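Local atomic coordinates of GTP-binding protein (Pyrococcus horikoshii, PDB entry 1WXQ), a protein that is of unknown function but probably binds GTP and hydrolyses nucleoside triphosphate, as expected for an Obg-type P-loop GTPase with a TGS domain. Residues N38-T42 / V73-D77; Y64-L68 / F265-I269; A154-K158 / D194-W198; L362-L367 / K391-V395. All blocks are in the same frame, centred on the assembly; numbering follows the deposited sequence.

Following the chain from the N terminus, residues 38-42 wait until 73-77 to close contact 1, an antiparallel pairing of strands 39-47 and 68-77 in the G domain's sheet. Before that, 64-68 of the same sheet opens contact 2; this closes only when surface loop 265-269 is brought against it, so contacts 1 and 2 cross, their centres about 20 Å apart. Within this span lies contact 3 (154-158 with 194-198), a local closure in the helical region between strands 104-110 and 217-222, its centre about 55 Å from that of contact 2. Contact 4 (362-367 with 391-395) follows in series, joining the end of helix 360-364 and the start of strand 366-371 to strand 388-394 in the TGS domain.

Contact 1: N38-T42 / V73-D77; sequences NVGVT and VKMVD
Five backbone hydrogen bonds join the two segments: Asp77 N to Asn38 O (2.9 Å), Gly40 N to Met75 O (2.8 Å), Met75 N to Gly40 O (3.0 Å), Thr42 N to Val73 O (2.9 Å) and Val73 N to Thr42 O (3.0 Å). Gly40-Met75 and Thr42-Val73 are thus hydrogen-bonded antiparallel pairs, with CA-CA distances of 5.2 and 5.3 Å; Val39-Val76 (4.6 Å) and Val41-Lys74 (4.7 Å) alternate with them as non-hydrogen-bonded pairs. Backbones are extended, and the short strand axes run at 137°, so the pairing is clearly twisted. Asn38, at -98/18, leads into the strand. Beta-branched Val and Thr suit these extended positions. Gly40, extended at -141/-169, adds no side chain to the Thr42-Met75 face and contributes its backbone alone. On one face Val39 (t) brings CG2 to 4.2 Å from Val76 CG2 and CG1 to 3.5 Å from Lys74 CE, whose aliphatic chain passes alongside before its amine pairs with Glu2. On the other face Thr42 CG2 lies 3.8 Å from CE of Met75, a selenomethionine with chi1 and chi2 both t. Asp77 ends strand 68-77 and salt-bridges Lys13 of the probable P-loop, consistent with the DxxG (G3) aspartate of GTPases. Strand 2-7 runs parallel to 68-77 on its other edge, and helices 13-21 and 305-316 cover the Thr42-Met75 face, where Thr42 OG1 also bonds Ala20 O.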
loop_
_atom_site.group_PDB
_atom_site.type_symbol
_atom_site.label_atom_id
_atom_site.label_comp_id
_atom_site.label_asym_id
_atom_site.label_seq_id
_atom_site.Cartn_x
_atom_site.Cartn_y
_atom_site.Cartn_z
ATOM N N ASN A 38 8.662 10.197 -12.656
ATOM C CA ASN A 38 9.044 9.071 -11.812
ATOM C C ASN A 38 7.795 8.398 -11.252
ATOM O O ASN A 38 7.863 7.667 -10.265
ATOM C CB ASN A 38 9.909 9.565 -10.660
ATOM C CG ASN A 38 9.303 10.758 -9.969
ATOM O OD1 ASN A 38 8.101 10.803 -9.742
ATOM N ND2 ASN A 38 10.132 11.735 -9.625
ATOM N N VAL A 39 6.655 8.662 -11.880
ATOM C CA VAL A 39 5.395 8.081 -11.441
ATOM C C VAL A 39 4.820 7.158 -12.504
ATOM O O VAL A 39 4.836 7.468 -13.698
ATOM C CB VAL A 39 4.361 9.162 -11.126
ATOM C CG1 VAL A 39 3.045 8.514 -10.753
ATOM C CG2 VAL A 39 4.871 10.048 -10.000
ATOM N N GLY A 40 4.309 6.017 -12.058
ATOM C CA GLY A 40 3.749 5.060 -12.986
ATOM C C GLY A 40 2.507 4.401 -12.441
ATOM O O GLY A 40 1.958 4.830 -11.426
ATOM N N VAL A 41 2.061 3.357 -13.126
ATOM C CA VAL A 41 0.877 2.632 -12.707
ATOM C C VAL A 41 1.165 1.142 -12.703
ATOM O O VAL A 41 1.659 0.580 -13.686
ATOM C CB VAL A 41 -0.307 2.916 -13.648
ATOM C CG1 VAL A 41 0.066 2.559 -15.084
ATOM C CG2 VAL A 41 -1.520 2.125 -13.206
ATOM N N THR A 42 0.896 0.503 -11.575
ATOM C CA THR A 42 1.095 -0.929 -11.471
ATOM C C THR A 42 -0.322 -1.440 -11.290
ATOM O O THR A 42 -1.271 -0.674 -11.460
ATOM C CB THR A 42 1.975 -1.295 -10.258
ATOM O OG1 THR A 42 2.210 -2.706 -10.255
ATOM C CG2 THR A 42 1.302 -0.897 -8.960
ATOM N N VAL A 73 -3.073 1.077 -9.842
ATOM C CA VAL A 73 -2.562 1.698 -8.621
ATOM C C VAL A 73 -1.335 2.554 -8.903
ATOM O O VAL A 73 -0.402 2.099 -9.552
ATOM C CB VAL A 73 -2.125 0.610 -7.600
ATOM C CG1 VAL A 73 -1.399 1.252 -6.409
ATOM C CG2 VAL A 73 -3.332 -0.199 -7.149
ATOM N N LYS A 74 -1.320 3.782 -8.390
ATOM C CA LYS A 74 -0.175 4.667 -8.596
ATOM C C LYS A 74 1.062 4.118 -7.901
ATOM O O LYS A 74 0.972 3.556 -6.806
ATOM C CB LYS A 74 -0.454 6.060 -8.038
ATOM C CG LYS A 74 -1.005 7.065 -9.030
ATOM C CD LYS A 74 -0.831 8.487 -8.495
ATOM C CE LYS A 74 0.631 8.775 -8.184
ATOM N NZ LYS A 74 0.818 10.098 -7.552
HETATM N N MSE A 75 2.217 4.308 -8.534
HETATM C CA MSE A 75 3.480 3.851 -7.983
HETATM C C MSE A 75 4.535 4.917 -8.257
HETATM O O MSE A 75 4.585 5.485 -9.348
HETATM C CB MSE A 75 3.879 2.513 -8.610
HETATM C CG MSE A 75 5.081 1.866 -7.953
HETATM SE SE MSE A 75 5.328 0.015 -8.451
HETATM C CE MSE A 75 4.456 -0.811 -6.923
ATOM N N VAL A 76 5.375 5.181 -7.262
ATOM C CA VAL A 76 6.403 6.202 -7.346
ATOM C C VAL A 76 7.813 5.638 -7.173
ATOM O O VAL A 76 8.068 4.868 -6.245
ATOM C CB VAL A 76 6.155 7.259 -6.246
ATOM C CG1 VAL A 76 7.189 8.382 -6.321
ATOM C CG2 VAL A 76 4.753 7.814 -6.389
ATOM N N ASP A 77 8.730 6.017 -8.060
ATOM C CA ASP A 77 10.110 5.554 -7.955
ATOM C C ASP A 77 10.800 6.544 -7.002
ATOM O O ASP A 77 11.366 7.552 -7.427
ATOM C CB ASP A 77 10.785 5.575 -9.328
ATOM C CG ASP A 77 12.148 4.899 -9.324
ATOM O OD1 ASP A 77 12.843 4.923 -8.286
ATOM O OD2 ASP A 77 12.534 4.350 -10.373
#

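Contact 2: Y64-L68 / F265-I269; sequences YRNGL and FIEYI
Tyr64 begins the segment in extended conformation, beyond reach of 265-269, with its ring edge-to-face to that of His48. Arg65 follows, also extended, its CA-to-CB bond pointing toward 265-269: Arg65 CG comes within 3.7 Å of Glu267 OE1, and Arg65 NE makes a long salt bridge to the same OE1 at 4.0 Å, while NH1 finds the guanidinium's principal partner in Glu63. Glu267 O lies over one face of the guanidinium. Asn66 (40/54) and Gly67 (68/17) take the left-handed positions of a type I' turn, closed by Leu68 N to Arg65 O at 2.7 Å; asparagine and glycine tolerate positive phi best. Asn66 CB and Leu68 CD1 each lie 4.1 Å from Glu267 OE2, so this carboxylate rests against the turn. The facing residues 265-269 form an irregular loop with a cis peptide before Tyr268, and the nearest CA pair, Arg65-Glu267, is 8.7 Å apart. The turn is a two-residue beta-hairpin connection that links the short, weakly bonded strand 64-65 to 68-77.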
loop_
_atom_site.group_PDB
_atom_site.type_symbol
_atom_site.label_atom_id
_atom_site.label_comp_id
_atom_site.label_asym_id
_atom_site.label_seq_id
_atom_site.Cartn_x
_atom_site.Cartn_y
_atom_site.Cartn_z
ATOM N N TYR A 64 -10.170 -6.546 -17.362
ATOM C CA TYR A 64 -10.482 -7.966 -17.203
ATOM C C TYR A 64 -9.330 -8.777 -17.768
ATOM O O TYR A 64 -8.624 -8.315 -18.666
ATOM C CB TYR A 64 -11.762 -8.343 -17.952
ATOM C CG TYR A 64 -12.341 -9.675 -17.518
ATOM C CD1 TYR A 64 -13.011 -10.498 -18.422
ATOM C CD2 TYR A 64 -12.242 -10.101 -16.192
ATOM C CE1 TYR A 64 -13.565 -11.714 -18.014
ATOM C CE2 TYR A 64 -12.792 -11.309 -15.775
ATOM C CZ TYR A 64 -13.450 -12.112 -16.689
ATOM O OH TYR A 64 -13.987 -13.312 -16.283
ATOM N N ARG A 65 -9.148 -9.991 -17.255
ATOM C CA ARG A 65 -8.053 -10.844 -17.708
ATOM C C ARG A 65 -8.157 -12.226 -17.057
ATOM O O ARG A 65 -7.948 -12.382 -15.853
ATOM C CB ARG A 65 -6.721 -10.173 -17.341
ATOM C CG ARG A 65 -5.608 -10.256 -18.377
ATOM C CD ARG A 65 -4.643 -9.077 -18.198
ATOM N NE ARG A 65 -3.302 -9.345 -18.715
ATOM C CZ ARG A 65 -2.331 -8.438 -18.789
ATOM N NH1 ARG A 65 -2.554 -7.194 -18.385
ATOM N NH2 ARG A 65 -1.134 -8.776 -19.262
ATOM N N ASN A 66 -8.508 -13.222 -17.864
ATOM C CA ASN A 66 -8.634 -14.601 -17.408
ATOM C C ASN A 66 -9.275 -14.788 -16.037
ATOM O O ASN A 66 -8.708 -15.439 -15.153
ATOM C CB ASN A 66 -7.259 -15.275 -17.424
ATOM C CG ASN A 66 -6.994 -16.030 -18.712
ATOM O OD1 ASN A 66 -7.845 -16.077 -19.606
ATOM N ND2 ASN A 66 -5.801 -16.619 -18.819
ATOM N N GLY A 67 -10.461 -14.225 -15.859
ATOM C CA GLY A 67 -11.147 -14.370 -14.587
ATOM C C GLY A 67 -10.473 -13.647 -13.439
ATOM O O GLY A 67 -10.754 -13.926 -12.273
ATOM N N LEU A 68 -9.583 -12.716 -13.764
ATOM C CA LEU A 68 -8.880 -11.954 -12.743
ATOM C C LEU A 68 -9.054 -10.458 -12.956
ATOM O O LEU A 68 -9.081 -9.978 -14.094
ATOM C CB LEU A 68 -7.384 -12.295 -12.745
ATOM C CG LEU A 68 -6.938 -13.655 -12.189
ATOM C CD1 LEU A 68 -5.440 -13.818 -12.400
ATOM C CD2 LEU A 68 -7.286 -13.761 -10.706
ATOM N N PHE A 265 3.716 -15.554 -23.435
ATOM C CA PHE A 265 2.508 -15.402 -22.622
ATOM C C PHE A 265 2.791 -15.415 -21.106
ATOM O O PHE A 265 3.010 -16.455 -20.494
ATOM C CB PHE A 265 1.557 -16.544 -22.984
ATOM C CG PHE A 265 0.149 -16.184 -22.612
ATOM C CD1 PHE A 265 -0.376 -16.632 -21.405
ATOM C CD2 PHE A 265 -0.634 -15.450 -23.488
ATOM C CE1 PHE A 265 -1.693 -16.342 -21.079
ATOM C CE2 PHE A 265 -1.953 -15.162 -23.152
ATOM C CZ PHE A 265 -2.488 -15.608 -21.949
ATOM N N ILE A 266 2.804 -14.197 -20.511
ATOM C CA ILE A 266 2.900 -14.045 -19.045
ATOM C C ILE A 266 1.763 -13.182 -18.450
ATOM O O ILE A 266 1.025 -12.513 -19.166
ATOM C CB ILE A 266 4.258 -13.432 -18.716
ATOM C CG1 ILE A 266 4.205 -11.912 -18.870
ATOM C CG2 ILE A 266 5.318 -13.962 -19.700
ATOM C CD1 ILE A 266 3.610 -11.490 -20.214
ATOM N N GLU A 267 1.614 -13.219 -17.090
ATOM C CA GLU A 267 0.373 -12.664 -16.523
ATOM C C GLU A 267 0.454 -11.442 -15.569
ATOM O O GLU A 267 -0.111 -10.389 -15.859
ATOM C CB GLU A 267 -0.579 -13.771 -16.026
ATOM C CG GLU A 267 -1.460 -14.305 -17.169
ATOM C CD GLU A 267 -2.911 -13.906 -16.965
ATOM O OE1 GLU A 267 -3.466 -13.234 -17.824
ATOM O OE2 GLU A 267 -3.499 -14.324 -15.966
ATOM N N TYR A 268 1.131 -11.544 -14.392
ATOM C CA TYR A 268 2.146 -12.577 -14.163
ATOM C C TYR A 268 1.985 -13.278 -12.804
ATOM O O TYR A 268 1.762 -12.653 -11.775
ATOM C CB TYR A 268 3.524 -11.917 -14.247
ATOM C CG TYR A 268 4.575 -12.961 -14.383
ATOM C CD1 TYR A 268 4.527 -13.860 -15.444
ATOM C CD2 TYR A 268 5.616 -13.041 -13.457
ATOM C CE1 TYR A 268 5.514 -14.825 -15.586
ATOM C CE2 TYR A 268 6.598 -14.011 -13.593
ATOM C CZ TYR A 268 6.547 -14.902 -14.649
ATOM O OH TYR A 268 7.528 -15.862 -14.800
ATOM N N ILE A 269 2.121 -14.616 -12.848
ATOM C CA ILE A 269 2.310 -15.386 -11.618
ATOM C C ILE A 269 2.846 -16.762 -11.963
ATOM O O ILE A 269 4.052 -16.979 -12.011
ATOM C CB ILE A 269 0.964 -15.507 -10.927
ATOM C CG1 ILE A 269 0.693 -14.427 -10.040
ATOM C CG2 ILE A 269 0.970 -16.640 -9.903
ATOM C CD1 ILE A 269 -0.601 -14.316 -9.308
#

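Contact 3: A154-K158 / D194-W198; sequences AKRIK and DPTKW
This is a small loop-to-loop contact in the helical part of the chain, where the turn after helix 151-154 meets a 3-10 turn preceding helix 200-214, part apolar and part ionic. The nearest CA pair is Ala154-Pro195, 4.7 Å. Ala154, small enough to admit the ring, sets CB 3.6 Å from Pro195 CB and 3.6 Å from Thr196 CG2, while Pro195 CG lies 3.3 Å from Ala154 O and 4.4 Å from Ile157 CG2. Helices of this region interrupt the G domain between strands 104-110 and 217-222, reminiscent of the helical insertion of Obg-like ATPases, and the contact joins two of its loops beside helix 164-171, on which Ile157 and Pro195 both rest. Pro195 (-56/-38) opens the 3-10 turn, for which its fixed phi is apt. Asp194 (t) accepts from Thr196 OG1 at 2.7 Å through OD1, and weakly from Thr196 N at 3.2 Å through the same OD1, an Asx turn. Asp194 OD2 forms a salt bridge with Lys158 NZ at 2.8 Å, offsetting the crowding of Lys158 NZ and Lys197 NZ, 4.4 Å apart. Lys158, extended at chi1 to chi3, also bonds weakly from NZ to Thr196 OG1 at 3.4 Å.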
loop_
_atom_site.group_PDB
_atom_site.type_symbol
_atom_site.label_atom_id
_atom_site.label_comp_id
_atom_site.label_asym_id
_atom_site.label_seq_id
_atom_site.Cartn_x
_atom_site.Cartn_y
_atom_site.Cartn_z
ATOM N N ALA A 154 2.321 24.520 21.108
ATOM C CA ALA A 154 1.565 24.032 22.254
ATOM C C ALA A 154 0.781 25.149 22.952
ATOM O O ALA A 154 -0.263 24.934 23.556
ATOM C CB ALA A 154 2.549 23.394 23.237
ATOM N N LYS A 155 1.339 26.375 22.890
ATOM C CA LYS A 155 0.688 27.449 23.617
ATOM C C LYS A 155 -0.273 28.249 22.722
ATOM O O LYS A 155 -1.103 29.017 23.188
ATOM C CB LYS A 155 1.773 28.371 24.163
ATOM C CG LYS A 155 2.780 27.617 25.030
ATOM C CD LYS A 155 3.567 28.547 25.946
ATOM C CE LYS A 155 4.869 29.034 25.303
ATOM N NZ LYS A 155 5.913 29.096 26.319
ATOM N N ARG A 156 -0.137 28.082 21.392
ATOM C CA ARG A 156 -1.112 28.706 20.500
ATOM C C ARG A 156 -2.425 27.913 20.430
ATOM O O ARG A 156 -3.138 27.928 19.436
ATOM C CB ARG A 156 -0.490 28.803 19.106
ATOM C CG ARG A 156 -1.114 29.919 18.268
ATOM C CD ARG A 156 -1.939 29.369 17.100
ATOM N NE ARG A 156 -1.395 28.087 16.643
ATOM C CZ ARG A 156 -1.818 27.624 15.452
ATOM N NH1 ARG A 156 -2.685 28.323 14.739
ATOM N NH2 ARG A 156 -1.359 26.455 14.996
ATOM N N ILE A 157 -2.556 27.086 21.492
ATOM C CA ILE A 157 -3.549 26.018 21.405
ATOM C C ILE A 157 -4.066 25.603 22.784
ATOM O O ILE A 157 -5.081 24.937 22.931
ATOM C CB ILE A 157 -2.907 24.830 20.688
ATOM C CG1 ILE A 157 -2.635 25.199 19.226
ATOM C CG2 ILE A 157 -3.857 23.615 20.705
ATOM C CD1 ILE A 157 -1.714 24.249 18.651
ATOM N N LYS A 158 -3.289 25.988 23.817
ATOM C CA LYS A 158 -3.683 25.740 25.192
ATOM C C LYS A 158 -4.599 26.845 25.702
ATOM O O LYS A 158 -5.369 26.675 26.636
ATOM C CB LYS A 158 -2.418 25.673 26.044
ATOM C CG LYS A 158 -2.709 25.247 27.485
ATOM C CD LYS A 158 -1.697 25.822 28.476
ATOM C CE LYS A 158 -2.019 25.448 29.925
ATOM N NZ LYS A 158 -1.001 24.528 30.432
ATOM N N ASP A 194 -3.377 18.631 26.389
ATOM C CA ASP A 194 -2.608 19.861 26.555
ATOM C C ASP A 194 -1.226 19.605 25.974
ATOM O O ASP A 194 -0.405 18.943 26.591
ATOM C CB ASP A 194 -2.477 20.226 28.038
ATOM C CG ASP A 194 -1.801 21.573 28.250
ATOM O OD1 ASP A 194 -1.262 22.135 27.270
ATOM O OD2 ASP A 194 -1.806 22.069 29.401
ATOM N N PRO A 195 -0.955 20.112 24.768
ATOM C CA PRO A 195 0.374 19.875 24.189
ATOM C C PRO A 195 1.554 20.333 25.055
ATOM O O PRO A 195 2.571 19.659 25.112
ATOM C CB PRO A 195 0.306 20.601 22.843
ATOM C CG PRO A 195 -0.746 21.679 23.076
ATOM C CD PRO A 195 -1.785 20.951 23.888
ATOM N N THR A 196 1.415 21.467 25.736
ATOM C CA THR A 196 2.489 21.985 26.588
ATOM C C THR A 196 3.015 20.940 27.573
ATOM O O THR A 196 4.106 21.097 28.130
ATOM C CB THR A 196 2.033 23.211 27.416
ATOM O OG1 THR A 196 1.105 22.788 28.433
ATOM C CG2 THR A 196 1.381 24.258 26.510
ATOM N N LYS A 197 2.233 19.889 27.802
ATOM C CA LYS A 197 2.641 18.821 28.709
ATOM C C LYS A 197 3.481 17.750 27.986
ATOM O O LYS A 197 4.152 16.949 28.629
ATOM C CB LYS A 197 1.411 18.160 29.344
ATOM C CG LYS A 197 0.724 19.054 30.361
ATOM C CD LYS A 197 1.586 20.218 30.825
ATOM C CE LYS A 197 0.711 21.328 31.397
ATOM N NZ LYS A 197 0.388 21.151 32.850
ATOM N N TRP A 198 3.433 17.739 26.654
ATOM C CA TRP A 198 4.187 16.774 25.845
ATOM C C TRP A 198 5.699 16.942 25.973
ATOM O O TRP A 198 6.210 18.065 25.889
ATOM C CB TRP A 198 3.815 16.912 24.359
ATOM C CG TRP A 198 2.472 16.322 23.994
ATOM C CD1 TRP A 198 1.325 16.371 24.742
ATOM C CD2 TRP A 198 2.130 15.632 22.781
ATOM N NE1 TRP A 198 0.299 15.757 24.072
ATOM C CE2 TRP A 198 0.759 15.296 22.866
ATOM C CE3 TRP A 198 2.845 15.269 21.629
ATOM C CZ2 TRP A 198 0.086 14.612 21.839
ATOM C CZ3 TRP A 198 2.178 14.591 20.610
ATOM C CH2 TRP A 198 0.812 14.271 20.725
#

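Contact 4: L362-L367 / K391-V395; sequences LGKGFL and KIVSV
Ile392 inserts its CG2 between two apolar side chains from the helix-to-strand turn, 4.0 Å from Leu362 CG and 4.1 Å from Phe366 CD1, meeting the ring at its edge; helix 351-358 covers it beyond. The chain leaves helix 360-364 at Gly365 (-79/20) and turns at once into strand 366-371, which runs antiparallel to 388-394. Phe366 and Ser394 form a non-hydrogen-bonded pair, CA-CA 4.2 Å. On either side of this pair, Leu367 N donates to Val393 O at 2.8 Å and Val395 N to Gly365 O at 2.6 Å, though that carbonyl is less surely placed. A CB on residue 365 would fall 2.4 Å from Val395 O, so glycine fits where Val395 comes close. Leu367 CB and Val393 CG1 meet at 4.2 Å. The pairing belongs to the TGS domain, whose ubiquitin-like sheet places strand 388-394 next to 366-371, with the latter at an edge. Ser394 OG donates to Leu362 O at 3.0 Å, serving a carbonyl of the last helical turn. Leu362, Phe366 and Ile392 thus form an apolar cluster, while Ser394, on Phe366's face, spends its hydroxyl on Leu362 O where helix gives way to strand.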
loop_
_atom_site.group_PDB
_atom_site.type_symbol
_atom_site.label_atom_id
_atom_site.label_comp_id
_atom_site.label_asym_id
_atom_site.label_seq_id
_atom_site.Cartn_x
_atom_site.Cartn_y
_atom_site.Cartn_z
ATOM N N LEU A 362 -24.484 11.487 -5.005
ATOM C CA LEU A 362 -24.888 10.107 -4.787
ATOM C C LEU A 362 -24.766 9.838 -3.294
ATOM O O LEU A 362 -25.670 9.286 -2.673
ATOM C CB LEU A 362 -23.984 9.139 -5.555
ATOM C CG LEU A 362 -24.585 7.789 -5.974
ATOM C CD1 LEU A 362 -25.737 8.048 -6.946
ATOM C CD2 LEU A 362 -23.525 6.896 -6.643
ATOM N N GLY A 363 -23.640 10.253 -2.723
ATOM C CA GLY A 363 -23.412 10.058 -1.303
ATOM C C GLY A 363 -24.390 10.846 -0.452
ATOM O O GLY A 363 -24.927 10.349 0.542
ATOM N N LYS A 364 -24.630 12.089 -0.841
ATOM C CA LYS A 364 -25.547 12.924 -0.089
ATOM C C LYS A 364 -26.978 12.410 -0.143
ATOM O O LYS A 364 -27.614 12.227 0.895
ATOM C CB LYS A 364 -25.481 14.363 -0.597
ATOM C CG LYS A 364 -24.194 15.066 -0.215
ATOM C CD LYS A 364 -23.988 15.029 1.297
ATOM C CE LYS A 364 -22.896 15.978 1.733
ATOM N NZ LYS A 364 -22.750 15.991 3.210
ATOM N N GLY A 365 -27.484 12.171 -1.349
ATOM C CA GLY A 365 -28.846 11.683 -1.479
ATOM C C GLY A 365 -29.009 10.200 -1.202
ATOM O O GLY A 365 -30.000 9.609 -1.615
ATOM N N PHE A 366 -28.051 9.601 -0.495
ATOM C CA PHE A 366 -28.091 8.171 -0.198
ATOM C C PHE A 366 -29.313 7.754 0.595
ATOM O O PHE A 366 -29.707 8.417 1.551
ATOM C CB PHE A 366 -26.832 7.739 0.570
ATOM C CG PHE A 366 -26.786 6.262 0.884
ATOM C CD1 PHE A 366 -26.390 5.345 -0.083
ATOM C CD2 PHE A 366 -27.165 5.786 2.137
ATOM C CE1 PHE A 366 -26.372 3.976 0.190
ATOM C CE2 PHE A 366 -27.149 4.426 2.416
ATOM C CZ PHE A 366 -26.752 3.520 1.440
ATOM N N LEU A 367 -29.917 6.645 0.195
ATOM C CA LEU A 367 -31.076 6.137 0.915
ATOM C C LEU A 367 -30.743 4.743 1.440
ATOM O O LEU A 367 -30.853 4.480 2.634
ATOM C CB LEU A 367 -32.316 6.110 0.004
ATOM C CG LEU A 367 -32.865 7.473 -0.453
ATOM C CD1 LEU A 367 -34.163 7.285 -1.217
ATOM C CD2 LEU A 367 -33.105 8.364 0.772
ATOM N N LYS A 391 -25.847 -2.198 -5.411
ATOM C CA LYS A 391 -26.747 -1.230 -6.042
ATOM C C LYS A 391 -27.005 -0.064 -5.075
ATOM O O LYS A 391 -27.478 -0.256 -3.949
ATOM C CB LYS A 391 -28.074 -1.905 -6.431
ATOM C CG LYS A 391 -29.229 -0.958 -6.835
ATOM C CD LYS A 391 -29.334 -0.173 -8.144
ATOM C CE LYS A 391 -30.317 0.995 -8.285
ATOM N NZ LYS A 391 -31.709 0.814 -8.694
ATOM N N ILE A 392 -26.677 1.144 -5.521
ATOM C CA ILE A 392 -26.873 2.334 -4.703
ATOM C C ILE A 392 -28.162 3.083 -5.074
ATOM O O ILE A 392 -28.440 3.351 -6.245
ATOM C CB ILE A 392 -25.670 3.290 -4.833
ATOM C CG1 ILE A 392 -24.394 2.580 -4.356
ATOM C CG2 ILE A 392 -25.926 4.555 -4.033
ATOM C CD1 ILE A 392 -23.121 3.375 -4.558
ATOM N N VAL A 393 -28.944 3.413 -4.054
ATOM C CA VAL A 393 -30.195 4.125 -4.240
ATOM C C VAL A 393 -30.092 5.500 -3.598
ATOM O O VAL A 393 -29.950 5.613 -2.379
ATOM C CB VAL A 393 -31.354 3.352 -3.597
ATOM C CG1 VAL A 393 -32.646 4.131 -3.732
ATOM C CG2 VAL A 393 -31.482 1.996 -4.253
ATOM N N SER A 394 -30.162 6.543 -4.418
ATOM C CA SER A 394 -30.073 7.902 -3.904
ATOM C C SER A 394 -31.148 8.827 -4.436
ATOM O O SER A 394 -31.520 8.751 -5.606
ATOM C CB SER A 394 -28.708 8.505 -4.233
ATOM O OG SER A 394 -27.687 7.536 -4.118
ATOM N N VAL A 395 -31.645 9.704 -3.566
ATOM C CA VAL A 395 -32.649 10.682 -3.960
ATOM C C VAL A 395 -31.950 11.542 -5.017
ATOM O O VAL A 395 -30.807 11.980 -4.819
ATOM C CB VAL A 395 -33.078 11.556 -2.758
ATOM C CG1 VAL A 395 -31.925 12.440 -2.307
ATOM C CG2 VAL A 395 -34.295 12.393 -3.135
#